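PDB 6KI3: probable AP endonuclease from African swine fever virus, which probably repairs DNA as a three-zinc endonuclease that cuts on the 5' side of abasic sites and also proofreads as a 3'-5' exonuclease. Local coordinates for residues Phe44-Val49 and Pro272-Arg277; Leu146-Asn151 and Ala186-Ser191; Gly180-Thr185 and Met221-Asp226. One frame throughout, in Å; residues are numbered along the deposited sequence.

Contact 1: Phe44-Val49 and Pro272-Arg277; sequences FKSAQV and PAILER. With ZN (zinc ion), chain J; nucleotides of chain C.
Gln48 holds CG anti to its backbone N (chi1 -179°) and runs on extended, while Glu276, its CG beside its own backbone N and anti to the carbonyl carbon, is also extended beyond CG; the two chains cross obliquely at their tips. There Gln48 NE2 donates to Glu276 OE1 over 3.1 Å, the acceptor lying near the amide plane but met from above the carboxylate plane, the amide and carboxylate planes standing 82° apart. The other carboxylate oxygen, Glu276 OE2, binds a zinc ion at 2.3 Å and accepts from Asn225, and Gln48 OE1 takes the NE2 hydrogen of the zinc ligand His223, so the amide is held at both ends. Strands 46-49 and 272-275 belong to the parallel sheet of the TIM barrel but are not paired; strand 6-10 lies between them in the sheet, and they meet through side chains inside the barrel. Ile274 points into that interior toward strand 46-49: its CG2 touches Gln48 CB at 3.7 Å, and its CD1 reaches Ser46 OG at 3.3 Å. On its other side Glu276 borders the DNA, where its CB packs 3.4 Å from O4' of the abasic sugar analogue 3DR1 of chain C.

Contact 2: Leu146-Asn151 and Ala186-Ser191; sequences LETPHN and AHIWSS. With ZN (zinc ion), chain J; ZN (zinc ion), chain K; ZN (zinc ion), chain I; nucleotides of chain C.
His187, at the start of helix 185-190, makes the tight part of this contact. Its ND1 donates to Thr148 O over 2.8 Å, nearly along the C=O axis and within 4° of the ring plane, which fixes the ring's rotation and leaves NE2 to bind a zinc ion at 2.1 Å. His150, with CG in the crowded position between backbone N and carbonyl carbon, brings its edge onto the face of His187 in a T-shaped stack, planes 67° apart, CD2 above the ring centre. One residue further along the helix, Ile188 CG2 packs on Thr148 CB at 3.7 Å; Thr148 OG1 accepts from the backbone N of Asp184. Toward the partly exposed Pro149 and Ser191 the fit loosens: Ser191 OG lies 3.2 Å from Pro149 O, a weak bond, with His187 O a second acceptor for the same proton. Asn151 beyond packs on a DNA phosphate. Glu147, anti at chi1 and fully extended, bridges two further zincs, OE1 on one and OE2 on the other. In this endonuclease IV-like site all three metals share the phosphate of 3DR1 of chain C; with further ligands, Glu147 and His187 hold a cluster that would probably polarise it for hydrolysis.

Contact 3: Gly180-Thr185 and Met221-Asp226; sequences GLCIDT and MFHLND. With ZN (zinc ion), chain J.
Cys182 SG sits over the centre of the His223 imidazole, 3.4 Å from the ring centroid and 12° off its normal, a sulfur-aromatic contact made possible because SG is anti to the backbone N. Beside it Met221, with CG in the crowded position between backbone N and carbonyl carbon, lays CG against Cys182 CB. With one face backed by sulfur, the His223 ring presents ND1 to a zinc ion at 2.3 Å, while its NE2 is turned to Gln48. Asp184 binds the same metal through OD2 at 2.1 Å; the carboxylate stands 87° to the imidazole plane, and OD2 lies at the ring's edge. Asp184 OD1 accepts from Asn225 ND2 from above the carboxylate plane, 3.2 Å away, and also caps a backbone N of the helix that follows, so both oxygens are occupied. Asn225, which also serves Glu276, is thus a second-shell residue joining two first-shell carboxylates. Behind this metal-binding face runs a regular parallel pairing: Ile183 is held between Met221 O and His223 N, its own N-H reaching Met221 O at 2.9 Å, nearly straight at 170°. Thr185 N continues the ladder to His223 O as the strand gives way to helix, and Thr185 OG1 donates to Asn225 O over 2.7 Å. On the opposite face of the sheet Ile183 and Phe222 lie side by side, CD1 of the isoleucine 3.6 Å from CE2 of the phenylalanine. Such neighbouring strands, with ligands at their C-terminal ends, are the usual TIM-barrel setting of an active site. Strand 143-147 pairs with 179-184 on one side and strand 272-275 with 220-227 on the other, while helix 258-269 packs outside against Phe222, Leu224 and Thr185.

Of the contacting segments, 44-49 comes first from the N terminus and meets its partner 272-277 only near the end of the barrel, so contact 1 closes a loop of 222 residues that encloses both other contacts. Within it, segments 146-151, 180-185, 186-191 and 221-226 follow in that order; contacts 2 and 3 therefore cross, each closing a loop of about 35 residues. Strand 179-184 runs directly into helix 185-190, linking the two. In the sheet, 143-147, 179-184, 220-227 and 272-275 are successive neighbours, and contact 1 reaches from the last of these across the interior to 46-49. All three contacts meet at the zinc ion of chain J.

Contact 1: Phe44-Val49 and Pro272-Arg277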
loop_
_atom_site.group_PDB
_atom_site.type_symbol
_atom_site.label_atom_id
_atom_site.label_comp_id
_atom_site.label_asym_id
_atom_site.label_seq_id
_atom_site.Cartn_x
_atom_site.Cartn_y
_atom_site.Cartn_z
ATOM N N PHE A 44 11.228 -1.294 -11.940
ATOM C CA PHE A 44 10.364 -0.886 -10.841
ATOM C C PHE A 44 10.233 0.630 -10.795
ATOM O O PHE A 44 11.232 1.354 -10.797
ATOM C CB PHE A 44 10.917 -1.405 -9.513
ATOM C CG PHE A 44 10.881 -2.900 -9.382
ATOM C CD1 PHE A 44 9.810 -3.628 -9.874
ATOM C CD2 PHE A 44 11.923 -3.579 -8.772
ATOM C CE1 PHE A 44 9.776 -5.006 -9.752
ATOM C CE2 PHE A 44 11.894 -4.954 -8.645
ATOM C CZ PHE A 44 10.821 -5.668 -9.137
ATOM N N LYS A 45 8.990 1.107 -10.761
ATOM C CA LYS A 45 8.708 2.528 -10.639
ATOM C C LYS A 45 8.296 2.932 -9.231
ATOM O O LYS A 45 8.270 4.131 -8.930
ATOM C CB LYS A 45 7.611 2.939 -11.629
ATOM N N SER A 46 7.980 1.971 -8.365
ATOM C CA SER A 46 7.566 2.262 -7.001
ATOM C C SER A 46 8.189 1.245 -6.053
ATOM O O SER A 46 8.799 0.258 -6.473
ATOM C CB SER A 46 6.037 2.261 -6.862
ATOM O OG SER A 46 5.498 0.970 -7.088
ATOM N N ALA A 47 8.028 1.506 -4.758
ATOM C CA ALA A 47 8.511 0.629 -3.699
ATOM C C ALA A 47 7.853 1.054 -2.395
ATOM O O ALA A 47 7.333 2.167 -2.278
ATOM C CB ALA A 47 10.038 0.674 -3.572
ATOM N N GLN A 48 7.827 0.152 -1.441
ATOM C CA GLN A 48 7.314 0.388 -0.107
ATOM C C GLN A 48 8.303 -0.079 0.983
ATOM O O GLN A 48 8.849 -1.129 0.896
ATOM C CB GLN A 48 5.948 -0.239 0.078
ATOM C CG GLN A 48 5.343 -0.003 1.438
ATOM C CD GLN A 48 3.939 -0.557 1.569
ATOM O OE1 GLN A 48 2.996 0.057 1.167
ATOM N NE2 GLN A 48 3.826 -1.708 2.130
ATOM N N VAL A 49 8.512 0.722 2.002
ATOM C CA VAL A 49 9.452 0.397 3.068
ATOM C C VAL A 49 8.864 0.811 4.409
ATOM O O VAL A 49 7.948 1.632 4.490
ATOM C CB VAL A 49 10.824 1.081 2.869
ATOM C CG1 VAL A 49 11.556 0.494 1.672
ATOM C CG2 VAL A 49 10.648 2.586 2.708
ATOM N N PRO A 272 0.037 4.356 -8.087
ATOM C CA PRO A 272 1.059 3.446 -7.559
ATOM C C PRO A 272 0.443 2.111 -7.174
ATOM O O PRO A 272 -0.661 2.050 -6.627
ATOM C CB PRO A 272 1.600 4.187 -6.328
ATOM C CG PRO A 272 1.085 5.598 -6.448
ATOM C CD PRO A 272 -0.204 5.495 -7.188
ATOM N N ALA A 273 1.170 1.035 -7.467
ATOM C CA ALA A 273 0.730 -0.320 -7.157
ATOM C C ALA A 273 1.879 -1.062 -6.493
ATOM O O ALA A 273 2.964 -1.175 -7.074
ATOM C CB ALA A 273 0.266 -1.055 -8.417
ATOM N N ILE A 274 1.641 -1.566 -5.285
ATOM C CA ILE A 274 2.663 -2.223 -4.481
ATOM C C ILE A 274 2.233 -3.659 -4.220
ATOM O O ILE A 274 1.124 -3.902 -3.733
ATOM C CB ILE A 274 2.899 -1.482 -3.151
ATOM C CG1 ILE A 274 3.233 -0.010 -3.404
ATOM C CG2 ILE A 274 4.004 -2.158 -2.357
ATOM C CD1 ILE A 274 4.576 0.211 -4.059
ATOM N N LEU A 275 3.111 -4.605 -4.545
ATOM C CA LEU A 275 2.914 -6.005 -4.187
ATOM C C LEU A 275 3.572 -6.265 -2.839
ATOM O O LEU A 275 4.734 -5.906 -2.630
ATOM C CB LEU A 275 3.501 -6.939 -5.249
ATOM C CG LEU A 275 2.799 -7.080 -6.605
ATOM C CD1 LEU A 275 2.990 -5.851 -7.486
ATOM C CD2 LEU A 275 3.286 -8.332 -7.321
ATOM N N GLU A 276 2.833 -6.885 -1.927
ATOM C CA GLU A 276 3.309 -7.130 -0.567
ATOM C C GLU A 276 3.469 -8.636 -0.369
ATOM O O GLU A 276 2.547 -9.322 0.076
ATOM C CB GLU A 276 2.351 -6.524 0.454
ATOM C CG GLU A 276 2.000 -5.072 0.172
ATOM C CD GLU A 276 1.052 -4.492 1.203
ATOM O OE1 GLU A 276 1.524 -3.789 2.122
ATOM O OE2 GLU A 276 -0.166 -4.747 1.096
ATOM N N ARG A 277 4.654 -9.127 -0.627
ATOM C CA ARG A 277 4.932 -10.520 -0.465
ATOM C C ARG A 277 5.933 -10.785 0.598
ATOM O O ARG A 277 6.934 -10.181 0.633
ATOM C CB ARG A 277 5.498 -11.122 -1.722
ATOM C CG ARG A 277 4.582 -11.209 -2.884
ATOM C CD ARG A 277 3.335 -12.008 -2.688
ATOM N NE ARG A 277 2.473 -11.477 -3.689
ATOM C CZ ARG A 277 1.668 -10.464 -3.505
ATOM N NH1 ARG A 277 1.509 -9.936 -2.337
ATOM N NH2 ARG A 277 0.982 -10.021 -4.493
HETATM ZN ZN ZN J . -1.453 -3.684 2.658
ATOM O "O5'" 3DR C 1 0.605 -5.907 4.914
ATOM P P 3DR C 1 -0.877 -5.459 5.350
ATOM O OP1 3DR C 1 -0.656 -4.178 6.117
ATOM O OP2 3DR C 1 -1.589 -5.288 4.032
ATOM O OP3 3DR C 1 -1.379 -6.601 6.199
ATOM C "C2'" 3DR C 1 4.985 -5.398 4.808
ATOM C "C5'" 3DR C 1 1.708 -5.786 5.808
ATOM C "C4'" 3DR C 1 2.892 -6.531 5.206
ATOM O "O4'" 3DR C 1 2.988 -6.210 3.818
ATOM C "C1'" 3DR C 1 4.294 -5.731 3.493
ATOM C "C3'" 3DR C 1 4.206 -6.150 5.867
ATOM O "O3'" 3DR C 1 4.921 -7.340 6.202
#

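Contact 2: Leu146-Asn151 and Ala186-Ser191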
loop_
_atom_site.group_PDB
_atom_site.type_symbol
_atom_site.label_atom_id
_atom_site.label_comp_id
_atom_site.label_asym_id
_atom_site.label_seq_id
_atom_site.Cartn_x
_atom_site.Cartn_y
_atom_site.Cartn_z
ATOM N N LEU A 146 -4.939 6.153 3.736
ATOM C CA LEU A 146 -5.732 5.305 4.616
ATOM C C LEU A 146 -6.011 3.980 3.916
ATOM O O LEU A 146 -6.623 3.956 2.842
ATOM C CB LEU A 146 -7.033 6.003 5.003
ATOM C CG LEU A 146 -6.872 7.353 5.706
ATOM C CD1 LEU A 146 -8.225 7.909 6.120
ATOM C CD2 LEU A 146 -5.946 7.228 6.906
ATOM N N GLU A 147 -5.564 2.882 4.521
ATOM C CA GLU A 147 -5.652 1.571 3.895
ATOM C C GLU A 147 -6.952 0.874 4.272
ATOM O O GLU A 147 -7.411 0.960 5.415
ATOM C CB GLU A 147 -4.459 0.701 4.296
ATOM C CG GLU A 147 -4.440 -0.665 3.625
ATOM C CD GLU A 147 -3.191 -1.462 3.941
ATOM O OE1 GLU A 147 -3.112 -2.633 3.519
ATOM O OE2 GLU A 147 -2.286 -0.919 4.609
ATOM N N THR A 148 -7.542 0.189 3.300
ATOM C CA THR A 148 -8.717 -0.634 3.545
ATOM C C THR A 148 -8.362 -1.752 4.520
ATOM O O THR A 148 -7.465 -2.557 4.226
ATOM C CB THR A 148 -9.243 -1.222 2.237
ATOM O OG1 THR A 148 -8.201 -1.969 1.596
ATOM C CG2 THR A 148 -9.712 -0.115 1.302
ATOM N N PRO A 149 -9.013 -1.834 5.680
ATOM C CA PRO A 149 -8.657 -2.876 6.650
ATOM C C PRO A 149 -9.373 -4.192 6.394
ATOM O O PRO A 149 -10.045 -4.359 5.371
ATOM C CB PRO A 149 -9.086 -2.259 7.984
ATOM C CG PRO A 149 -10.272 -1.426 7.617
ATOM C CD PRO A 149 -10.006 -0.891 6.224
ATOM N N HIS A 150 -9.235 -5.131 7.325
ATOM C CA HIS A 150 -9.895 -6.425 7.231
ATOM C C HIS A 150 -10.454 -6.798 8.595
ATOM O O HIS A 150 -9.726 -6.784 9.592
ATOM C CB HIS A 150 -8.924 -7.507 6.735
ATOM C CG HIS A 150 -7.719 -7.681 7.606
ATOM N ND1 HIS A 150 -7.694 -8.551 8.673
ATOM C CD2 HIS A 150 -6.503 -7.087 7.574
ATOM C CE1 HIS A 150 -6.512 -8.490 9.261
ATOM N NE2 HIS A 150 -5.771 -7.610 8.612
ATOM N N ASN A 151 -11.747 -7.107 8.639
ATOM C CA ASN A 151 -12.366 -7.651 9.840
ATOM C C ASN A 151 -13.634 -8.388 9.434
ATOM O O ASN A 151 -14.066 -8.335 8.280
ATOM C CB ASN A 151 -12.657 -6.562 10.887
ATOM C CG ASN A 151 -13.801 -5.639 10.490
ATOM O OD1 ASN A 151 -14.963 -6.044 10.441
ATOM N ND2 ASN A 151 -13.473 -4.379 10.232
ATOM N N ALA A 186 -6.474 -7.754 -1.095
ATOM C CA ALA A 186 -6.618 -8.877 -0.175
ATOM C C ALA A 186 -7.466 -8.524 1.040
ATOM O O ALA A 186 -8.053 -9.423 1.651
ATOM C CB ALA A 186 -5.242 -9.366 0.282
ATOM N N HIS A 187 -7.549 -7.241 1.395
ATOM C CA HIS A 187 -8.293 -6.845 2.586
ATOM C C HIS A 187 -9.781 -6.699 2.296
ATOM O O HIS A 187 -10.617 -7.181 3.068
ATOM C CB HIS A 187 -7.726 -5.544 3.151
ATOM C CG HIS A 187 -6.342 -5.682 3.704
ATOM N ND1 HIS A 187 -5.709 -4.668 4.390
ATOM C CD2 HIS A 187 -5.471 -6.717 3.672
ATOM C CE1 HIS A 187 -4.507 -5.074 4.757
ATOM N NE2 HIS A 187 -4.338 -6.313 4.332
ATOM N N ILE A 188 -10.134 -6.031 1.193
ATOM C CA ILE A 188 -11.546 -5.912 0.839
ATOM C C ILE A 188 -12.126 -7.280 0.517
ATOM O O ILE A 188 -13.318 -7.527 0.735
ATOM C CB ILE A 188 -11.740 -4.921 -0.328
ATOM C CG1 ILE A 188 -11.138 -5.469 -1.623
ATOM C CG2 ILE A 188 -11.136 -3.565 0.015
ATOM C CD1 ILE A 188 -11.489 -4.650 -2.847
ATOM N N TRP A 189 -11.298 -8.192 0.003
ATOM C CA TRP A 189 -11.722 -9.578 -0.159
ATOM C C TRP A 189 -11.989 -10.220 1.196
ATOM O O TRP A 189 -13.032 -10.851 1.405
ATOM C CB TRP A 189 -10.655 -10.357 -0.927
ATOM C CG TRP A 189 -10.843 -11.844 -0.916
ATOM C CD1 TRP A 189 -10.327 -12.728 -0.014
ATOM C CD2 TRP A 189 -11.585 -12.623 -1.862
ATOM N NE1 TRP A 189 -10.707 -14.009 -0.334
ATOM C CE2 TRP A 189 -11.479 -13.971 -1.466
ATOM C CE3 TRP A 189 -12.329 -12.311 -3.004
ATOM C CZ2 TRP A 189 -12.089 -15.007 -2.171
ATOM C CZ3 TRP A 189 -12.935 -13.340 -3.701
ATOM C CH2 TRP A 189 -12.812 -14.671 -3.283
ATOM N N SER A 190 -11.049 -10.062 2.133
ATOM C CA SER A 190 -11.236 -10.593 3.478
ATOM C C SER A 190 -12.444 -9.967 4.165
ATOM O O SER A 190 -13.079 -10.610 5.008
ATOM C CB SER A 190 -9.970 -10.365 4.307
ATOM O OG SER A 190 -10.173 -10.708 5.667
ATOM N N SER A 191 -12.778 -8.726 3.817
ATOM C CA SER A 191 -13.939 -8.058 4.391
ATOM C C SER A 191 -15.235 -8.389 3.662
ATOM O O SER A 191 -16.295 -7.902 4.071
ATOM C CB SER A 191 -13.722 -6.543 4.406
ATOM O OG SER A 191 -12.701 -6.188 5.322
HETATM ZN ZN ZN J . -1.453 -3.684 2.658
HETATM ZN ZN ZN K . -0.866 -2.277 5.466
HETATM ZN ZN ZN I . -2.620 -7.450 4.642
ATOM O "O5'" 3DR C 1 0.605 -5.907 4.914
ATOM P P 3DR C 1 -0.877 -5.459 5.350
ATOM O OP1 3DR C 1 -0.656 -4.178 6.117
ATOM O OP2 3DR C 1 -1.589 -5.288 4.032
ATOM O OP3 3DR C 1 -1.379 -6.601 6.199
ATOM C "C2'" 3DR C 1 4.985 -5.398 4.808
ATOM C "C5'" 3DR C 1 1.708 -5.786 5.808
ATOM C "C4'" 3DR C 1 2.892 -6.531 5.206
ATOM O "O4'" 3DR C 1 2.988 -6.210 3.818
ATOM C "C1'" 3DR C 1 4.294 -5.731 3.493
ATOM C "C3'" 3DR C 1 4.206 -6.150 5.867
ATOM O "O3'" 3DR C 1 4.921 -7.340 6.202
#

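Contact 3: Gly180-Thr185 and Met221-Asp226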
loop_
_atom_site.group_PDB
_atom_site.type_symbol
_atom_site.label_atom_id
_atom_site.label_comp_id
_atom_site.label_asym_id
_atom_site.label_seq_id
_atom_site.Cartn_x
_atom_site.Cartn_y
_atom_site.Cartn_z
ATOM N N GLY A 180 -5.190 10.464 1.432
ATOM C CA GLY A 180 -5.381 9.583 0.300
ATOM C C GLY A 180 -5.996 8.262 0.731
ATOM O O GLY A 180 -6.262 8.031 1.912
ATOM N N LEU A 181 -6.213 7.404 -0.262
ATOM C CA LEU A 181 -6.809 6.091 -0.061
ATOM C C LEU A 181 -5.863 5.022 -0.584
ATOM O O LEU A 181 -5.327 5.151 -1.691
ATOM C CB LEU A 181 -8.165 5.988 -0.767
ATOM C CG LEU A 181 -8.765 4.588 -0.903
ATOM C CD1 LEU A 181 -9.146 4.027 0.457
ATOM C CD2 LEU A 181 -9.965 4.601 -1.839
ATOM N N CYS A 182 -5.658 3.977 0.211
ATOM C CA CYS A 182 -4.896 2.806 -0.200
ATOM C C CYS A 182 -5.840 1.613 -0.244
ATOM O O CYS A 182 -6.409 1.229 0.783
ATOM C CB CYS A 182 -3.729 2.538 0.750
ATOM S SG CYS A 182 -2.716 1.118 0.275
ATOM N N ILE A 183 -6.008 1.036 -1.427
ATOM C CA ILE A 183 -6.918 -0.082 -1.636
ATOM C C ILE A 183 -6.090 -1.360 -1.646
ATOM O O ILE A 183 -5.354 -1.629 -2.602
ATOM C CB ILE A 183 -7.719 0.077 -2.935
ATOM C CG1 ILE A 183 -8.591 1.331 -2.868
ATOM C CG2 ILE A 183 -8.576 -1.154 -3.191
ATOM C CD1 ILE A 183 -9.314 1.633 -4.159
ATOM N N ASP A 184 -6.203 -2.147 -0.579
ATOM C CA ASP A 184 -5.558 -3.451 -0.489
ATOM C C ASP A 184 -6.581 -4.499 -0.914
ATOM O O ASP A 184 -7.573 -4.729 -0.213
ATOM C CB ASP A 184 -5.040 -3.711 0.924
ATOM C CG ASP A 184 -4.058 -4.867 0.985
ATOM O OD1 ASP A 184 -4.333 -5.924 0.378
ATOM O OD2 ASP A 184 -3.002 -4.716 1.636
ATOM N N THR A 185 -6.338 -5.130 -2.066
ATOM C CA THR A 185 -7.318 -6.051 -2.635
ATOM C C THR A 185 -7.537 -7.263 -1.737
ATOM O O THR A 185 -8.661 -7.763 -1.621
ATOM C CB THR A 185 -6.877 -6.493 -4.031
ATOM O OG1 THR A 185 -5.573 -7.085 -3.959
ATOM C CG2 THR A 185 -6.836 -5.302 -4.978
ATOM N N MET A 221 -3.802 4.829 -4.143
ATOM C CA MET A 221 -2.751 3.852 -4.386
ATOM C C MET A 221 -3.303 2.459 -4.112
ATOM O O MET A 221 -4.369 2.297 -3.513
ATOM C CB MET A 221 -1.513 4.120 -3.520
ATOM C CG MET A 221 -1.723 3.857 -2.041
ATOM S SD MET A 221 -0.188 3.966 -1.106
ATOM C CE MET A 221 0.666 2.502 -1.686
ATOM N N PHE A 222 -2.563 1.441 -4.549
ATOM C CA PHE A 222 -3.052 0.070 -4.508
ATOM C C PHE A 222 -2.015 -0.879 -3.926
ATOM O O PHE A 222 -0.814 -0.744 -4.181
ATOM C CB PHE A 222 -3.450 -0.416 -5.902
ATOM C CG PHE A 222 -4.757 0.133 -6.378
ATOM C CD1 PHE A 222 -4.809 1.333 -7.063
ATOM C CD2 PHE A 222 -5.937 -0.550 -6.133
ATOM C CE1 PHE A 222 -6.013 1.840 -7.498
ATOM C CE2 PHE A 222 -7.147 -0.047 -6.567
ATOM C CZ PHE A 222 -7.184 1.151 -7.251
ATOM N N HIS A 223 -2.502 -1.841 -3.147
ATOM C CA HIS A 223 -1.741 -3.014 -2.734
ATOM C C HIS A 223 -2.300 -4.203 -3.507
ATOM O O HIS A 223 -3.408 -4.669 -3.219
ATOM C CB HIS A 223 -1.842 -3.242 -1.227
ATOM C CG HIS A 223 -1.094 -2.237 -0.408
ATOM N ND1 HIS A 223 -1.285 -2.096 0.950
ATOM C CD2 HIS A 223 -0.148 -1.331 -0.751
ATOM C CE1 HIS A 223 -0.492 -1.144 1.408
ATOM N NE2 HIS A 223 0.207 -0.663 0.396
ATOM N N LEU A 224 -1.545 -4.682 -4.494
ATOM C CA LEU A 224 -1.988 -5.784 -5.351
ATOM C C LEU A 224 -1.621 -7.098 -4.674
ATOM O O LEU A 224 -0.529 -7.635 -4.860
ATOM C CB LEU A 224 -1.367 -5.675 -6.739
ATOM C CG LEU A 224 -1.720 -4.427 -7.548
ATOM C CD1 LEU A 224 -1.232 -4.561 -8.983
ATOM C CD2 LEU A 224 -3.218 -4.164 -7.506
ATOM N N ASN A 225 -2.552 -7.626 -3.884
ATOM C CA ASN A 225 -2.329 -8.847 -3.122
ATOM C C ASN A 225 -3.464 -9.826 -3.368
ATOM O O ASN A 225 -4.639 -9.470 -3.224
ATOM C CB ASN A 225 -2.220 -8.558 -1.620
ATOM C CG ASN A 225 -1.116 -7.576 -1.289
ATOM O OD1 ASN A 225 -0.064 -7.566 -1.929
ATOM N ND2 ASN A 225 -1.349 -6.744 -0.281
ATOM N N ASP A 226 -3.113 -11.051 -3.742
ATOM C CA ASP A 226 -4.061 -12.148 -3.669
ATOM C C ASP A 226 -4.194 -12.594 -2.215
ATOM O O ASP A 226 -3.361 -12.269 -1.364
ATOM C CB ASP A 226 -3.614 -13.309 -4.558
ATOM C CG ASP A 226 -4.776 -14.151 -5.052
ATOM O OD1 ASP A 226 -5.721 -14.380 -4.270
ATOM O OD2 ASP A 226 -4.741 -14.586 -6.223
HETATM ZN ZN ZN J . -1.453 -3.684 2.658
#